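Local coordinates for protein BlEst2 (Bacillus licheniformis, PDB 6WPX) that probably hydrolyses ester bonds as an esterase or lipase, and has a C-terminal domain with autoinhibitory effects, at residues Ile83-Asp88 / Gln92-Met97; Leu115-Tyr118 / Asp124-Ser127. All coordinates share one frame; numbering follows the deposited sequence.

Both contacts belong to the alpha/beta-hydrolase part of the chain, with centres about 10 Å apart, but they differ in burial and chemistry. Contact 1 is partly buried: a loop following strand 80-83 is fastened to helix 91-109 by an amide gripping backbone, with a thioether and an imidazole toward the more open side, and 328 Å² is buried. Contact 2 is fully buried and smaller, 109 Å², and rests on two hydroxyls between strand 113-118 and helix 121-131. They share no helix or strand, yet they meet directly: Asn94 ND2 of contact 1 lies 2.9 Å from Asp124 OD2 of contact 2, a probable hydrogen bond, and Leu85 CD1 packs on the same carboxylate.

Contact 1 (Ile83-Asp88 / Gln92-Met97); sequences IDLHPD and QDNGAM
Asn94 grips the main chain of His86 with both ends of its amide. ND2 donates to His86 O at 2.9 Å, almost straight (174°), in the plane of the His86 carbonyl and on a lone pair. OD1 accepts from His86 N through a more bent bond (144°), the donor tilted out of the Asn94 carbonyl plane. OD1 also sits at the edge of the His86 ring, 3.4 Å from His86 CD2, and ring and amide are nearly coplanar. Met97 comes in at about a right angle to the histidine: the bend of its chain at chi3 (-76°) brings CE to 3.3 Å from His86 NE2, obliquely to the ring, while SD rests 3.9 Å from Leu85 CD2. Replacing Asn94 by an alanine removes both bonds, and would probably leave His86 N and O without these mates and the loop freer to shift. In the second shell, Asp124 OD2 accepts from Asn94 ND2, which helps fix the amide's rotation, and His54 NE2 bonds to Leu85 N. The loop leads from strand 80-83 into helix 91-109 and here folds back against that helix's first turns, with Leu85 touching both Leu98 of that helix and Val53 of strand 50-53, and His86 lying against Pro31.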
ATOM      1  N   ILE A  83      18.260 -13.070   3.181  1.00 22.33           N
ATOM      2  CA  ILE A  83      18.994 -11.832   3.396  1.00 21.89           C
ATOM      3  C   ILE A  83      18.203 -10.808   4.212  1.00 24.86           C
ATOM      4  O   ILE A  83      16.974 -10.737   4.118  1.00 21.60           O
ATOM      5  CB  ILE A  83      19.446 -11.264   2.009  1.00 24.92           C
ATOM      6  CG1 ILE A  83      20.424 -10.059   2.173  1.00 26.37           C
ATOM      7  CG2 ILE A  83      18.219 -10.916   1.104  1.00 24.04           C
ATOM      8  CD1 ILE A  83      21.194  -9.666   0.962  1.00 26.59           C
ATOM      9  N   ASP A  84      18.928 -10.010   5.002  1.00 22.22           N
ATOM     10  CA  ASP A  84      18.366  -8.891   5.720  1.00 22.92           C
ATOM     11  C   ASP A  84      18.806  -7.670   4.923  1.00 27.52           C
ATOM     12  O   ASP A  84      20.004  -7.474   4.709  1.00 26.81           O
ATOM     13  CB  ASP A  84      18.951  -8.758   7.140  1.00 26.60           C
ATOM     14  CG  ASP A  84      18.490  -9.801   8.129  1.00 34.57           C
ATOM     15  OD1 ASP A  84      17.584 -10.570   7.791  1.00 30.18           O
ATOM     16  OD2 ASP A  84      19.031  -9.832   9.256  1.00 38.18           O
ATOM     17  N   LEU A  85      17.850  -6.878   4.460  1.00 23.90           N
ATOM     18  CA  LEU A  85      18.115  -5.597   3.811  1.00 23.34           C
ATOM     19  C   LEU A  85      17.656  -4.582   4.817  1.00 26.92           C
ATOM     20  O   LEU A  85      17.327  -4.974   5.945  1.00 25.67           O
ATOM     21  CB  LEU A  85      17.345  -5.456   2.483  1.00 22.11           C
ATOM     22  CG  LEU A  85      17.670  -6.486   1.375  1.00 24.43           C
ATOM     23  CD1 LEU A  85      16.880  -6.176   0.116  1.00 20.92           C
ATOM     24  CD2 LEU A  85      19.192  -6.514   1.054  1.00 29.53           C
ATOM     25  N   HIS A  86      17.637  -3.288   4.455  1.00 24.23           N
ATOM     26  CA  HIS A  86      17.145  -2.282   5.377  1.00 23.68           C
ATOM     27  C   HIS A  86      15.627  -2.386   5.495  1.00 26.04           C
ATOM     28  O   HIS A  86      14.919  -2.413   4.484  1.00 25.87           O
ATOM     29  CB  HIS A  86      17.531  -0.864   4.955  1.00 24.73           C
ATOM     30  CG  HIS A  86      19.004  -0.596   4.970  1.00 29.68           C
ATOM     31  ND1 HIS A  86      19.680  -0.375   6.153  1.00 32.48           N
ATOM     32  CD2 HIS A  86      19.870  -0.446   3.939  1.00 32.33           C
ATOM     33  CE1 HIS A  86      20.943  -0.175   5.811  1.00 33.28           C
ATOM     34  NE2 HIS A  86      21.105  -0.208   4.492  1.00 33.36           N
ATOM     35  N   PRO A  87      15.105  -2.428   6.730  1.00 23.16           N
ATOM     36  CA  PRO A  87      13.643  -2.471   6.897  1.00 22.70           C
ATOM     37  C   PRO A  87      12.974  -1.118   6.576  1.00 25.47           C
ATOM     38  O   PRO A  87      11.802  -1.059   6.220  1.00 24.19           O
ATOM     39  CB  PRO A  87      13.482  -2.787   8.394  1.00 24.59           C
ATOM     40  CG  PRO A  87      14.691  -2.220   9.039  1.00 30.09           C
ATOM     41  CD  PRO A  87      15.804  -2.433   8.035  1.00 26.37           C
ATOM     42  N   ASP A  88      13.766  -0.031   6.667  1.00 25.14           N
ATOM     43  CA  ASP A  88      13.361   1.376   6.623  1.00 23.43           C
ATOM     44  C   ASP A  88      14.045   2.241   5.540  1.00 26.69           C
ATOM     45  O   ASP A  88      13.954   3.473   5.606  1.00 26.75           O
ATOM     46  CB  ASP A  88      13.636   1.968   8.019  1.00 24.54           C
ATOM     47  CG  ASP A  88      15.108   1.984   8.441  1.00 36.65           C
ATOM     48  OD1 ASP A  88      15.926   1.251   7.817  1.00 34.67           O
ATOM     49  OD2 ASP A  88      15.441   2.717   9.402  1.00 45.46           O
ATOM     50  N   GLN A  92      16.667   2.182  -3.654  1.00 28.21           N
ATOM     51  CA  GLN A  92      18.010   2.506  -4.126  1.00 28.51           C
ATOM     52  C   GLN A  92      19.061   1.928  -3.160  1.00 30.66           C
ATOM     53  O   GLN A  92      19.951   1.209  -3.595  1.00 30.71           O
ATOM     54  CB  GLN A  92      18.183   4.026  -4.327  1.00 30.87           C
ATOM     55  CG  GLN A  92      19.562   4.404  -4.897  1.00 50.01           C
ATOM     56  CD  GLN A  92      19.672   5.841  -5.365  1.00 69.23           C
ATOM     57  OE1 GLN A  92      19.154   6.780  -4.753  1.00 64.31           O
ATOM     58  NE2 GLN A  92      20.394   6.047  -6.448  1.00 65.10           N
ATOM     59  N   ASP A  93      18.934   2.220  -1.857  1.00 27.63           N
ATOM     60  CA  ASP A  93      19.861   1.710  -0.836  1.00 27.41           C
ATOM     61  C   ASP A  93      19.717   0.214  -0.722  1.00 27.72           C
ATOM     62  O   ASP A  93      20.726  -0.491  -0.634  1.00 27.19           O
ATOM     63  CB  ASP A  93      19.604   2.357   0.519  1.00 29.21           C
ATOM     64  CG  ASP A  93      19.895   3.846   0.548  1.00 37.47           C
ATOM     65  OD1 ASP A  93      20.763   4.302  -0.234  1.00 40.39           O
ATOM     66  OD2 ASP A  93      19.308   4.536   1.376  1.00 35.11           O
ATOM     67  N   ASN A  94      18.479  -0.280  -0.754  1.00 21.92           N
ATOM     68  CA  ASN A  94      18.244  -1.723  -0.695  1.00 20.78           C
ATOM     69  C   ASN A  94      18.709  -2.441  -1.948  1.00 26.83           C
ATOM     70  O   ASN A  94      19.301  -3.505  -1.843  1.00 27.57           O
ATOM     71  CB  ASN A  94      16.806  -2.043  -0.339  1.00 15.96           C
ATOM     72  CG  ASN A  94      16.616  -2.070   1.152  1.00 30.68           C
ATOM     73  OD1 ASN A  94      17.555  -1.823   1.913  1.00 29.47           O
ATOM     74  ND2 ASN A  94      15.428  -2.409   1.608  1.00 22.98           N
ATOM     75  N   GLY A  95      18.507  -1.826  -3.106  1.00 24.03           N
ATOM     76  CA  GLY A  95      18.974  -2.337  -4.389  1.00 23.42           C
ATOM     77  C   GLY A  95      20.488  -2.402  -4.431  1.00 29.80           C
ATOM     78  O   GLY A  95      21.041  -3.419  -4.852  1.00 30.25           O
ATOM     79  N   ALA A  96      21.186  -1.338  -3.951  1.00 28.33           N
ATOM     80  CA  ALA A  96      22.660  -1.344  -3.930  1.00 30.09           C
ATOM     81  C   ALA A  96      23.201  -2.452  -3.003  1.00 31.86           C
ATOM     82  O   ALA A  96      24.090  -3.189  -3.405  1.00 31.44           O
ATOM     83  CB  ALA A  96      23.202   0.018  -3.519  1.00 32.12           C
ATOM     84  N   MET A  97      22.620  -2.595  -1.822  1.00 29.38           N
ATOM     85  CA  MET A  97      23.018  -3.628  -0.851  1.00 30.21           C
ATOM     86  C   MET A  97      22.700  -5.028  -1.404  1.00 31.60           C
ATOM     87  O   MET A  97      23.573  -5.873  -1.371  1.00 30.41           O
ATOM     88  CB  MET A  97      22.292  -3.431   0.474  1.00 32.54           C
ATOM     89  CG  MET A  97      22.534  -4.515   1.460  1.00 35.21           C
ATOM     90  SD  MET A  97      21.698  -4.275   2.988  1.00 38.18           S
ATOM     91  CE  MET A  97      22.718  -3.010   3.726  1.00 36.23           C
TER

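Contact 2 (Leu115-Tyr118 / Asp124-Ser127); sequences LVSY and DSQS
Neither Ser117 nor Ser125 offers a ring, amide or other flat group, so this contact has no faces or edges to match: it is made by two hydroxyls and one leucine methyl. Ser117 OG donates to Ser125 OG at 2.7 Å, and Ser125 OG is itself bonded to Gly121 O one turn earlier in its helix. These two bonds satisfy a hydroxyl that lies in the buried layer between sheet and helix. In both serines OG stands beside the backbone N, anti to the carbonyl carbon (chi1 -55° in Ser117, -69° in Ser125), and since both CB atoms point toward the opposing segment, the oxygens converge although the nearest CA atoms, those of Ser117 and Ser125, remain 7.0 Å apart. Leu115, two residues back on the same side of the strand, brings CD1 to 3.7 Å from Ser125 CB, an apolar approach alongside the polar bond. Leu98 of helix 91-109 also touches Ser125, and Val53 of strand 50-53 touches Ser117. The Ser117-Ser125 bond ties together the strand and helix that open a beta-alpha-beta unit, 113-118, 121-131 and 138-144; in the alpha/beta-hydrolase fold the tight turn between this central strand and its helix probably corresponds to the nucleophile elbow.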
ATOM      1  N   LEU A 115      15.358 -14.983  -7.433  1.00 17.68           N
ATOM      2  CA  LEU A 115      14.894 -14.154  -6.320  1.00 16.28           C
ATOM      3  C   LEU A 115      13.422 -14.438  -6.106  1.00 18.33           C
ATOM      4  O   LEU A 115      12.644 -14.400  -7.068  1.00 15.98           O
ATOM      5  CB  LEU A 115      15.116 -12.653  -6.565  1.00 15.94           C
ATOM      6  CG  LEU A 115      16.563 -12.168  -6.734  1.00 23.00           C
ATOM      7  CD1 LEU A 115      16.586 -10.688  -6.982  1.00 24.40           C
ATOM      8  CD2 LEU A 115      17.412 -12.483  -5.501  1.00 25.75           C
ATOM      9  N   VAL A 116      13.046 -14.749  -4.847  1.00 15.87           N
ATOM     10  CA  VAL A 116      11.646 -14.858  -4.421  1.00 14.28           C
ATOM     11  C   VAL A 116      11.528 -13.708  -3.450  1.00 18.94           C
ATOM     12  O   VAL A 116      12.144 -13.724  -2.392  1.00 18.01           O
ATOM     13  CB  VAL A 116      11.164 -16.216  -3.861  1.00 16.31           C
ATOM     14  CG1 VAL A 116       9.739 -16.077  -3.279  1.00 15.07           C
ATOM     15  CG2 VAL A 116      11.161 -17.272  -4.976  1.00 16.59           C
ATOM     16  N   SER A 117      10.840 -12.659  -3.882  1.00 16.22           N
ATOM     17  CA  SER A 117      10.777 -11.410  -3.160  1.00 15.89           C
ATOM     18  C   SER A 117       9.392 -11.010  -2.735  1.00 19.32           C
ATOM     19  O   SER A 117       8.475 -10.952  -3.542  1.00 19.03           O
ATOM     20  CB  SER A 117      11.404 -10.319  -4.011  1.00 19.08           C
ATOM     21  OG  SER A 117      12.716 -10.727  -4.364  1.00 22.16           O
ATOM     22  N   TYR A 118       9.267 -10.642  -1.479  1.00 15.82           N
ATOM     23  CA  TYR A 118       7.992 -10.253  -0.902  1.00 14.36           C
ATOM     24  C   TYR A 118       7.826  -8.769  -0.729  1.00 18.06           C
ATOM     25  O   TYR A 118       8.734  -8.116  -0.223  1.00 17.56           O
ATOM     26  CB  TYR A 118       7.907 -10.924   0.475  1.00 14.70           C
ATOM     27  CG  TYR A 118       6.775 -10.478   1.388  1.00 13.33           C
ATOM     28  CD1 TYR A 118       5.445 -10.548   0.967  1.00 13.53           C
ATOM     29  CD2 TYR A 118       7.014 -10.207   2.734  1.00 15.41           C
ATOM     30  CE1 TYR A 118       4.393 -10.310   1.849  1.00 15.70           C
ATOM     31  CE2 TYR A 118       5.970  -9.964   3.624  1.00 16.35           C
ATOM     32  CZ  TYR A 118       4.665 -10.006   3.178  1.00 18.46           C
ATOM     33  OH  TYR A 118       3.656  -9.739   4.065  1.00 13.53           O
ATOM     34  N   ASP A 124      13.032  -3.661  -4.377  1.00 17.23           N
ATOM     35  CA  ASP A 124      14.475  -3.658  -4.061  1.00 19.12           C
ATOM     36  C   ASP A 124      15.180  -4.620  -5.031  1.00 24.05           C
ATOM     37  O   ASP A 124      16.298  -4.361  -5.473  1.00 24.62           O
ATOM     38  CB  ASP A 124      14.718  -4.157  -2.621  1.00 20.07           C
ATOM     39  CG  ASP A 124      14.059  -3.360  -1.516  1.00 22.74           C
ATOM     40  OD1 ASP A 124      13.690  -2.178  -1.765  1.00 23.40           O
ATOM     41  OD2 ASP A 124      13.992  -3.875  -0.381  1.00 22.84           O
ATOM     42  N   SER A 125      14.512  -5.741  -5.336  1.00 19.17           N
ATOM     43  CA  SER A 125      15.030  -6.760  -6.249  1.00 18.22           C
ATOM     44  C   SER A 125      15.256  -6.209  -7.630  1.00 23.18           C
ATOM     45  O   SER A 125      16.341  -6.403  -8.183  1.00 22.40           O
ATOM     46  CB  SER A 125      14.111  -7.975  -6.290  1.00 17.84           C
ATOM     47  OG  SER A 125      14.212  -8.622  -5.036  1.00 20.48           O
ATOM     48  N   GLN A 126      14.257  -5.500  -8.180  1.00 21.27           N
ATOM     49  CA  GLN A 126      14.362  -4.901  -9.517  1.00 23.49           C
ATOM     50  C   GLN A 126      15.413  -3.863  -9.549  1.00 28.74           C
ATOM     51  O   GLN A 126      16.144  -3.792 -10.525  1.00 32.02           O
ATOM     52  CB  GLN A 126      13.055  -4.266  -9.964  1.00 25.26           C
ATOM     53  CG  GLN A 126      12.176  -5.179 -10.745  1.00 26.39           C
ATOM     54  CD  GLN A 126      11.304  -4.381 -11.682  1.00 36.64           C
ATOM     55  OE1 GLN A 126      10.692  -3.390 -11.287  1.00 25.63           O
ATOM     56  NE2 GLN A 126      11.195  -4.817 -12.927  1.00 29.34           N
ATOM     57  N   SER A 127      15.482  -3.036  -8.499  1.00 23.95           N
ATOM     58  CA  SER A 127      16.501  -2.005  -8.391  1.00 23.93           C
ATOM     59  C   SER A 127      17.884  -2.659  -8.418  1.00 26.41           C
ATOM     60  O   SER A 127      18.743  -2.195  -9.161  1.00 27.32           O
ATOM     61  CB  SER A 127      16.316  -1.205  -7.109  1.00 25.70           C
ATOM     62  OG  SER A 127      17.426  -0.349  -6.926  1.00 30.20           O
TER